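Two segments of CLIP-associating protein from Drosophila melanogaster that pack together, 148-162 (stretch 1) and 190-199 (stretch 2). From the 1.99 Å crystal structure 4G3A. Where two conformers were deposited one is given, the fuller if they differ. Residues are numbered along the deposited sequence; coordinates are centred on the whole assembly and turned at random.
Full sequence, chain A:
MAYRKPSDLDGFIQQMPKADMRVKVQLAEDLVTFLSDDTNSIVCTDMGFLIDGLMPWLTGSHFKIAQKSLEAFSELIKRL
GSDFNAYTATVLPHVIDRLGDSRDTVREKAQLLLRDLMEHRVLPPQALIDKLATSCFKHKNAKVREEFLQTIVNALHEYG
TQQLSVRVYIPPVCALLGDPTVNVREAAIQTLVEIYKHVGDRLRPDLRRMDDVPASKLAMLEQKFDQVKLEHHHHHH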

ATOM      1  N   PHE A 148       7.179   0.380   0.691  1.00 22.79           N
ATOM      2  CA  PHE A 148       6.691   1.670   0.242  1.00 24.96           C
ATOM      3  C   PHE A 148       7.357   2.118  -1.057  1.00 24.68           C
ATOM      4  O   PHE A 148       6.680   2.643  -1.945  1.00 24.10           O
ATOM      5  N   LEU A 149       8.669   1.901  -1.179  1.00 23.48           N
ATOM      6  CA  LEU A 149       9.354   2.208  -2.438  1.00 22.75           C
ATOM      7  C   LEU A 149       8.684   1.440  -3.573  1.00 24.51           C
ATOM      8  O   LEU A 149       8.488   1.980  -4.657  1.00 22.63           O
ATOM      9  N   GLN A 150       8.300   0.196  -3.309  1.00 23.79           N
ATOM     10  CA  GLN A 150       7.644  -0.617  -4.326  1.00 26.14           C
ATOM     11  C   GLN A 150       6.251  -0.076  -4.650  1.00 27.50           C
ATOM     12  O   GLN A 150       5.803  -0.136  -5.797  1.00 24.59           O
ATOM     13  N   THR A 151       5.565   0.461  -3.640  1.00 23.71           N
ATOM     14  CA  THR A 151       4.266   1.080  -3.870  1.00 22.57           C
ATOM     15  C   THR A 151       4.415   2.244  -4.841  1.00 21.57           C
ATOM     16  O   THR A 151       3.579   2.443  -5.724  1.00 23.64           O
ATOM     17  N   ILE A 152       5.467   3.035  -4.659  1.00 21.27           N
ATOM     18  CA  ILE A 152       5.740   4.142  -5.571  1.00 23.41           C
ATOM     19  C   ILE A 152       5.964   3.623  -6.987  1.00 23.59           C
ATOM     20  O   ILE A 152       5.403   4.142  -7.965  1.00 25.63           O
ATOM     21  N   VAL A 153       6.788   2.594  -7.094  1.00 23.82           N
ATOM     22  CA  VAL A 153       7.096   2.007  -8.410  1.00 21.50           C
ATOM     23  C   VAL A 153       5.812   1.532  -9.099  1.00 22.75           C
ATOM     24  O   VAL A 153       5.573   1.831 -10.279  1.00 24.25           O
ATOM     25  N   ASN A 154       4.974   0.819  -8.354  1.00 26.68           N
ATOM     26  CA  ASN A 154       3.738   0.268  -8.926  1.00 29.51           C
ATOM     27  C   ASN A 154       2.786   1.374  -9.355  1.00 24.30           C
ATOM     28  O   ASN A 154       2.171   1.291 -10.414  1.00 24.32           O
ATOM     29  N   ALA A 155       2.648   2.402  -8.518  1.00 21.99           N
ATOM     30  CA  ALA A 155       1.783   3.535  -8.832  1.00 24.01           C
ATOM     31  C   ALA A 155       2.238   4.297 -10.089  1.00 28.53           C
ATOM     32  O   ALA A 155       1.418   4.714 -10.919  1.00 25.05           O
ATOM     33  N   LEU A 156       3.544   4.480 -10.223  1.00 29.30           N
ATOM     34  CA  LEU A 156       4.108   5.110 -11.412  1.00 24.35           C
ATOM     35  C   LEU A 156       3.855   4.249 -12.641  1.00 24.44           C
ATOM     36  O   LEU A 156       3.416   4.732 -13.684  1.00 27.95           O
ATOM     37  N   HIS A 157       4.142   2.960 -12.523  1.00 22.84           N
ATOM     38  CA  HIS A 157       3.940   2.069 -13.645  1.00 27.17           C
ATOM     39  C   HIS A 157       2.466   2.048 -14.057  1.00 34.45           C
ATOM     40  O   HIS A 157       2.158   1.990 -15.236  1.00 32.31           O
ATOM     41  N   GLU A 158       1.558   2.137 -13.088  1.00 31.39           N
ATOM     42  CA  GLU A 158       0.128   2.012 -13.387  1.00 28.39           C
ATOM     43  C   GLU A 158      -0.488   3.318 -13.875  1.00 24.93           C
ATOM     44  O   GLU A 158      -1.364   3.309 -14.757  1.00 31.95           O
ATOM     45  N   TYR A 159      -0.016   4.438 -13.338  1.00 23.89           N
ATOM     46  CA  TYR A 159      -0.627   5.731 -13.654  1.00 27.76           C
ATOM     47  C   TYR A 159       0.213   6.699 -14.491  1.00 29.53           C
ATOM     48  O   TYR A 159      -0.334   7.600 -15.121  1.00 28.29           O
ATOM     49  N   GLY A 160       1.529   6.528 -14.480  1.00 26.36           N
ATOM     50  CA  GLY A 160       2.404   7.400 -15.250  1.00 26.78           C
ATOM     51  C   GLY A 160       2.490   8.813 -14.706  1.00 35.90           C
ATOM     52  O   GLY A 160       1.849   9.136 -13.708  1.00 34.83           O
ATOM     53  N   THR A 161       3.284   9.657 -15.369  1.00 36.86           N
ATOM     54  CA  THR A 161       3.577  11.006 -14.877  1.00 36.17           C
ATOM     55  C   THR A 161       2.397  11.980 -14.974  1.00 41.70           C
ATOM     56  O   THR A 161       2.449  13.090 -14.445  1.00 47.63           O
ATOM     57  N   GLN A 162       1.331  11.547 -15.640  1.00 43.39           N
ATOM     58  CA  GLN A 162       0.097  12.319 -15.763  1.00 52.73           C
ATOM     59  C   GLN A 162      -0.590  12.512 -14.406  1.00 47.85           C
ATOM     60  O   GLN A 162      -1.234  13.534 -14.157  1.00 48.73           O
ATOM     61  N   GLN A 190      16.863   0.522  -7.308  1.00 39.97           N
ATOM     62  CA  GLN A 190      15.919   0.073  -8.319  0.64 39.69           C
ATOM     63  C   GLN A 190      14.759   1.050  -8.513  1.00 41.89           C
ATOM     64  O   GLN A 190      14.261   1.194  -9.631  1.00 44.65           O
ATOM     65  N   THR A 191      14.351   1.745  -7.454  1.00 32.48           N
ATOM     66  CA  THR A 191      13.264   2.726  -7.558  1.00 30.45           C
ATOM     67  C   THR A 191      13.644   3.909  -8.458  1.00 33.10           C
ATOM     68  O   THR A 191      12.844   4.367  -9.279  1.00 34.03           O
ATOM     69  N   LEU A 192      14.869   4.405  -8.299  1.00 29.44           N
ATOM     70  CA  LEU A 192      15.370   5.477  -9.162  1.00 25.56           C
ATOM     71  C   LEU A 192      15.465   4.998 -10.611  1.00 31.28           C
ATOM     72  O   LEU A 192      15.179   5.746 -11.550  1.00 26.73           O
ATOM     73  N   VAL A 193      15.848   3.742 -10.780  1.00 33.65           N
ATOM     74  CA  VAL A 193      15.917   3.156 -12.109  1.00 37.50           C
ATOM     75  C   VAL A 193      14.522   3.097 -12.733  1.00 35.64           C
ATOM     76  O   VAL A 193      14.343   3.481 -13.890  1.00 34.02           O
ATOM     77  N   GLU A 194      13.529   2.661 -11.957  1.00 33.75           N
ATOM     78  CA  GLU A 194      12.142   2.636 -12.426  1.00 29.77           C
ATOM     79  C   GLU A 194      11.631   4.044 -12.741  1.00 33.20           C
ATOM     80  O   GLU A 194      10.909   4.239 -13.719  1.00 30.11           O
ATOM     81  N   ILE A 195      12.008   5.025 -11.916  1.00 33.52           N
ATOM     82  CA  ILE A 195      11.622   6.413 -12.162  1.00 27.25           C
ATOM     83  C   ILE A 195      12.305   6.919 -13.443  1.00 31.31           C
ATOM     84  O   ILE A 195      11.717   7.659 -14.230  1.00 34.31           O
ATOM     85  N   TYR A 196      13.539   6.508 -13.665  1.00 30.13           N
ATOM     86  CA  TYR A 196      14.200   6.878 -14.921  1.00 33.91           C
ATOM     87  C   TYR A 196      13.367   6.470 -16.147  1.00 39.83           C
ATOM     88  O   TYR A 196      13.305   7.199 -17.141  1.00 36.40           O
ATOM     89  N   LYS A 197      12.720   5.312 -16.077  1.00 38.47           N
ATOM     90  CA  LYS A 197      11.926   4.845 -17.210  1.00 36.17           C
ATOM     91  C   LYS A 197      10.820   5.824 -17.587  1.00 35.29           C
ATOM     92  O   LYS A 197      10.446   5.916 -18.754  1.00 37.63           O
ATOM     93  N   HIS A 198      10.307   6.561 -16.605  1.00 30.30           N
ATOM     94  CA  HIS A 198       9.199   7.484 -16.844  1.00 36.41           C
ATOM     95  C   HIS A 198       9.690   8.898 -17.116  1.00 38.88           C
ATOM     96  O   HIS A 198       9.097   9.641 -17.894  1.00 40.96           O
ATOM     97  N   VAL A 199      10.785   9.257 -16.465  1.00 30.81           N
ATOM     98  CA  VAL A 199      11.241  10.636 -16.413  1.00 38.32           C
ATOM     99  C   VAL A 199      12.349  10.941 -17.439  1.00 38.86           C
ATOM    100  O   VAL A 199      12.445  12.053 -17.955  1.00 43.49           O
TER

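Residues 148-159 and 190-199 are helical, and the two helices run nearly parallel. Their axes make an angle of 11° and come within 9.8 Å. The backbones are nearest where Val 153 CA lies 6.3 Å from Thr 191 CA. Together the stretches bury 549 Å² against each other.

The apolar packing comes first. From stretch 1, Leu 149, Ile 152, Val 153 and Leu 156 point toward the other helix, a spacing that keeps them on one side of their own helix. From stretch 2, Thr 191, Glu 194, Lys 197 and His 198 point toward stretch 1, and Ile 195 sits sideways. Leu 149 is m at chi1 and t at chi2; Leu 149 CB touches Thr 191 OG1 at 3.4 Å. Thr 191 is m, and its hydroxyl is hydrogen-bonded elsewhere in the structure. Val 153 is t. Val 153 CG2 lies 4.0 Å from Thr 191 OG1 and 3.7 Å from Glu 194 CG, so one methyl group meets two residues about a helical turn apart. Here the aliphatic part of Glu 194 serves as a packing surface.

Leu 156 is t at chi1 and p at chi2. This conformation carries Leu 156 CD2 to the second helix, 3.8 Å from Ile 195 CG1 and 4.1 Å from Glu 194 O. Ile 195 is m, then t. Leu 156 also packs on an aromatic face: Leu 156 CG is 3.5 Å from the centroid of the His 198 ring, only 13° off the ring normal. This is a CH-pi contact.

The polar contacts cluster around two histidines. His 157 is m at chi1. Its CA-to-CB bond points sideways, but the end of the side chain comes nearer to stretch 2. Both ring nitrogens find partners there, each near the ring plane. His 157 ND1 and His 198 NE2 are hydrogen-bonded at 2.9 Å; either could be the donor. His 157 NE2 donates to Glu 194 OE1 at 3.0 Å. The two rings meet rim to rim, with centroids 5.2 Å apart and planes at 26°, and neither lies over the face of the other.

Glu 194, m at chi1 and chi2, is held from its own helix as well. Lys 197 NZ forms a salt bridge with Glu 194 OE1 at 3.1 Å, so this oxygen is shared with His 157. Gln 190 NE2 donates to Glu 194 OE2 at 2.8 Å. These bonds tether both carboxylate oxygens.

His 198, m at chi1, has the largest area covered by the other stretch. Besides Leu 156 and His 157, it meets the residues that follow the first helix. His 198 CE1 is in contact with Leu 156 O at 3.1 Å; that oxygen accepts the backbone hydrogen bond from Gly 160 N. Gly 160 has positive phi, which favours glycine; Gly 160 CA is 4.0 Å from His 198 ND1. Thr 161, p at chi1, places Thr 161 CG2 3.9 Å from His 198 CB.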

ATOM      1  CB  PHE A 148       6.812   2.751   1.322  1.00 24.91           C
ATOM      2  CG  PHE A 148       6.475   4.127   0.814  1.00 20.74           C
ATOM      3  CD1 PHE A 148       5.239   4.373   0.229  1.00 24.37           C
ATOM      4  CD2 PHE A 148       7.411   5.161   0.879  1.00 27.09           C
ATOM      5  CE1 PHE A 148       4.930   5.622  -0.269  1.00 31.50           C
ATOM      6  CE2 PHE A 148       7.103   6.425   0.387  1.00 22.68           C
ATOM      7  CZ  PHE A 148       5.864   6.651  -0.180  1.00 21.73           C
ATOM      8  CB  LEU A 149      10.854   1.899  -2.355  1.00 24.18           C
ATOM      9  CG  LEU A 149      11.638   2.837  -1.424  1.00 25.96           C
ATOM     10  CD1 LEU A 149      13.047   2.327  -1.160  1.00 23.80           C
ATOM     11  CD2 LEU A 149      11.670   4.274  -1.955  1.00 25.89           C
ATOM     12  CB  GLN A 150       7.580  -2.081  -3.885  1.00 27.87           C
ATOM     13  CG  GLN A 150       6.987  -3.016  -4.926  1.00 35.63           C
ATOM     14  CD  GLN A 150       7.866  -3.169  -6.146  1.00 42.85           C
ATOM     15  OE1 GLN A 150       7.406  -3.014  -7.285  1.00 40.91           O
ATOM     16  NE2 GLN A 150       9.144  -3.466  -5.920  1.00 36.16           N
ATOM     17  CB  THR A 151       3.646   1.619  -2.560  1.00 27.46           C
ATOM     18  OG1 THR A 151       3.529   0.557  -1.602  1.00 26.84           O
ATOM     19  CG2 THR A 151       2.277   2.228  -2.831  1.00 26.72           C
ATOM     20  CB  ILE A 152       7.001   4.914  -5.149  1.00 21.27           C
ATOM     21  CG1 ILE A 152       6.771   5.643  -3.823  1.00 26.15           C
ATOM     22  CG2 ILE A 152       7.424   5.883  -6.253  1.00 23.11           C
ATOM     23  CD1 ILE A 152       8.031   6.310  -3.273  1.00 24.53           C
ATOM     24  CB  VAL A 153       8.114   0.862  -8.292  1.00 31.26           C
ATOM     25  CG1 VAL A 153       8.132   0.020  -9.573  1.00 29.34           C
ATOM     26  CG2 VAL A 153       9.523   1.425  -8.015  1.00 29.67           C
ATOM     27  CB  ASN A 154       3.025  -0.659  -7.934  1.00 27.48           C
ATOM     28  CG  ASN A 154       3.822  -1.908  -7.607  1.00 27.82           C
ATOM     29  OD1 ASN A 154       3.581  -2.556  -6.590  1.00 33.20           O
ATOM     30  ND2 ASN A 154       4.778  -2.250  -8.461  1.00 25.83           N
ATOM     31  CB  ALA A 155       1.715   4.476  -7.652  1.00 23.52           C
ATOM     32  CB  LEU A 156       5.620   5.318 -11.215  1.00 33.45           C
ATOM     33  CG  LEU A 156       6.356   6.302 -12.128  1.00 41.04           C
ATOM     34  CD1 LEU A 156       5.792   7.705 -11.972  1.00 39.16           C
ATOM     35  CD2 LEU A 156       7.871   6.280 -11.837  1.00 29.62           C
ATOM     36  CB  HIS A 157       4.464   0.664 -13.339  1.00 38.34           C
ATOM     37  CG  HIS A 157       5.971   0.572 -13.360  1.00 51.14           C
ATOM     38  ND1 HIS A 157       6.760   1.505 -13.969  1.00 54.76           N
ATOM     39  CD2 HIS A 157       6.802  -0.371 -12.840  1.00 51.81           C
ATOM     40  CE1 HIS A 157       8.042   1.160 -13.824  1.00 51.35           C
ATOM     41  NE2 HIS A 157       8.085   0.032 -13.154  1.00 49.90           N
ATOM     42  CB  GLU A 158      -0.644   1.475 -12.176  1.00 36.51           C
ATOM     43  CG  GLU A 158      -0.578  -0.039 -12.033  1.00 52.89           C
ATOM     44  CD  GLU A 158      -0.963  -0.520 -10.645  1.00 62.29           C
ATOM     45  OE1 GLU A 158      -2.068  -0.175 -10.167  1.00 68.22           O
ATOM     46  OE2 GLU A 158      -0.154  -1.249 -10.032  1.00 60.68           O
ATOM     47  CB  TYR A 159      -1.104   6.409 -12.373  1.00 30.90           C
ATOM     48  CG  TYR A 159      -2.149   5.569 -11.676  1.00 26.72           C
ATOM     49  CD1 TYR A 159      -3.439   5.480 -12.185  1.00 27.45           C
ATOM     50  CD2 TYR A 159      -1.840   4.851 -10.539  1.00 26.86           C
ATOM     51  CE1 TYR A 159      -4.398   4.701 -11.570  1.00 29.09           C
ATOM     52  CE2 TYR A 159      -2.794   4.070  -9.913  1.00 30.15           C
ATOM     53  CZ  TYR A 159      -4.073   3.994 -10.442  1.00 30.95           C
ATOM     54  OH  TYR A 159      -5.027   3.222  -9.821  1.00 33.71           O
ATOM     55  CB  THR A 161       4.815  11.602 -15.599  1.00 47.51           C
ATOM     56  OG1 THR A 161       4.502  11.829 -16.979  1.00 47.68           O
ATOM     57  CG2 THR A 161       5.987  10.649 -15.508  1.00 36.99           C
ATOM     58  CB  GLN A 162      -0.853  11.579 -16.717  1.00 64.90           C
ATOM     59  CG  GLN A 162      -1.980  12.398 -17.314  1.00 66.39           C
ATOM     60  CD  GLN A 162      -2.998  11.532 -18.062  1.00 62.44           C
ATOM     61  OE1 GLN A 162      -2.805  10.324 -18.247  1.00 50.91           O
ATOM     62  NE2 GLN A 162      -4.088  12.154 -18.495  1.00 57.17           N
ATOM     63  CB  GLN A 190      15.402  -1.336  -8.022  0.64 41.56           C
ATOM     64  CG  GLN A 190      14.727  -1.975  -9.217  0.64 39.62           C
ATOM     65  CD  GLN A 190      15.652  -2.028 -10.421  0.64 40.94           C
ATOM     66  OE1 GLN A 190      16.870  -2.128 -10.275  0.64 48.40           O
ATOM     67  NE2 GLN A 190      15.083  -1.955 -11.612  0.64 27.94           N
ATOM     68  CB  THR A 191      12.842   3.271  -6.164  1.00 32.84           C
ATOM     69  OG1 THR A 191      12.352   2.201  -5.355  1.00 36.25           O
ATOM     70  CG2 THR A 191      11.764   4.324  -6.302  1.00 24.61           C
ATOM     71  CB  LEU A 192      16.724   5.965  -8.668  1.00 27.45           C
ATOM     72  CG  LEU A 192      16.616   6.709  -7.333  1.00 29.35           C
ATOM     73  CD1 LEU A 192      18.000   6.924  -6.755  1.00 29.61           C
ATOM     74  CD2 LEU A 192      15.886   8.038  -7.528  1.00 27.49           C
ATOM     75  CB  VAL A 193      16.601   1.766 -12.089  1.00 40.16           C
ATOM     76  CG1 VAL A 193      16.420   1.054 -13.425  1.00 48.94           C
ATOM     77  CG2 VAL A 193      18.085   1.907 -11.758  1.00 33.78           C
ATOM     78  CB  GLU A 194      11.214   1.973 -11.394  1.00 36.25           C
ATOM     79  CG  GLU A 194      11.675   0.610 -10.895  1.00 40.89           C
ATOM     80  CD  GLU A 194      11.687  -0.467 -11.979  1.00 48.48           C
ATOM     81  OE1 GLU A 194      11.039  -0.287 -13.037  1.00 37.52           O
ATOM     82  OE2 GLU A 194      12.347  -1.504 -11.759  1.00 56.39           O
ATOM     83  CB  ILE A 195      11.981   7.331 -10.978  1.00 31.54           C
ATOM     84  CG1 ILE A 195      10.960   7.162  -9.833  1.00 34.11           C
ATOM     85  CG2 ILE A 195      12.050   8.783 -11.436  1.00 33.15           C
ATOM     86  CD1 ILE A 195      11.406   7.850  -8.513  1.00 32.76           C
ATOM     87  CB  TYR A 196      15.601   6.282 -15.006  1.00 32.16           C
ATOM     88  CG  TYR A 196      16.294   6.553 -16.335  1.00 30.74           C
ATOM     89  CD1 TYR A 196      16.892   7.778 -16.595  1.00 29.31           C
ATOM     90  CD2 TYR A 196      16.333   5.583 -17.321  1.00 36.20           C
ATOM     91  CE1 TYR A 196      17.521   8.030 -17.816  1.00 37.62           C
ATOM     92  CE2 TYR A 196      16.951   5.819 -18.540  1.00 40.97           C
ATOM     93  CZ  TYR A 196      17.542   7.040 -18.786  1.00 40.58           C
ATOM     94  OH  TYR A 196      18.152   7.260 -20.005  1.00 34.87           O
ATOM     95  CB  LYS A 197      11.367   3.449 -16.956  1.00 40.44           C
ATOM     96  CG  LYS A 197      12.430   2.367 -16.940  1.00 37.57           C
ATOM     97  CD  LYS A 197      11.866   1.056 -16.415  1.00 40.04           C
ATOM     98  CE  LYS A 197      12.977   0.036 -16.204  1.00 40.33           C
ATOM     99  NZ  LYS A 197      12.451  -1.229 -15.624  1.00 47.35           N
ATOM    100  CB  HIS A 198       8.242   7.496 -15.646  1.00 34.27           C
ATOM    101  CG  HIS A 198       7.450   6.240 -15.504  1.00 34.91           C
ATOM    102  ND1 HIS A 198       6.155   6.118 -15.944  1.00 34.08           N
ATOM    103  CD2 HIS A 198       7.783   5.026 -14.983  1.00 33.13           C
ATOM    104  CE1 HIS A 198       5.716   4.892 -15.711  1.00 37.13           C
ATOM    105  NE2 HIS A 198       6.697   4.216 -15.125  1.00 34.49           N
ATOM    106  CB  VAL A 199      11.676  10.976 -14.975  1.00 46.62           C
ATOM    107  CG1 VAL A 199      12.583  12.185 -14.934  1.00 51.88           C
ATOM    108  CG2 VAL A 199      10.439  11.186 -14.101  1.00 46.68           C
TER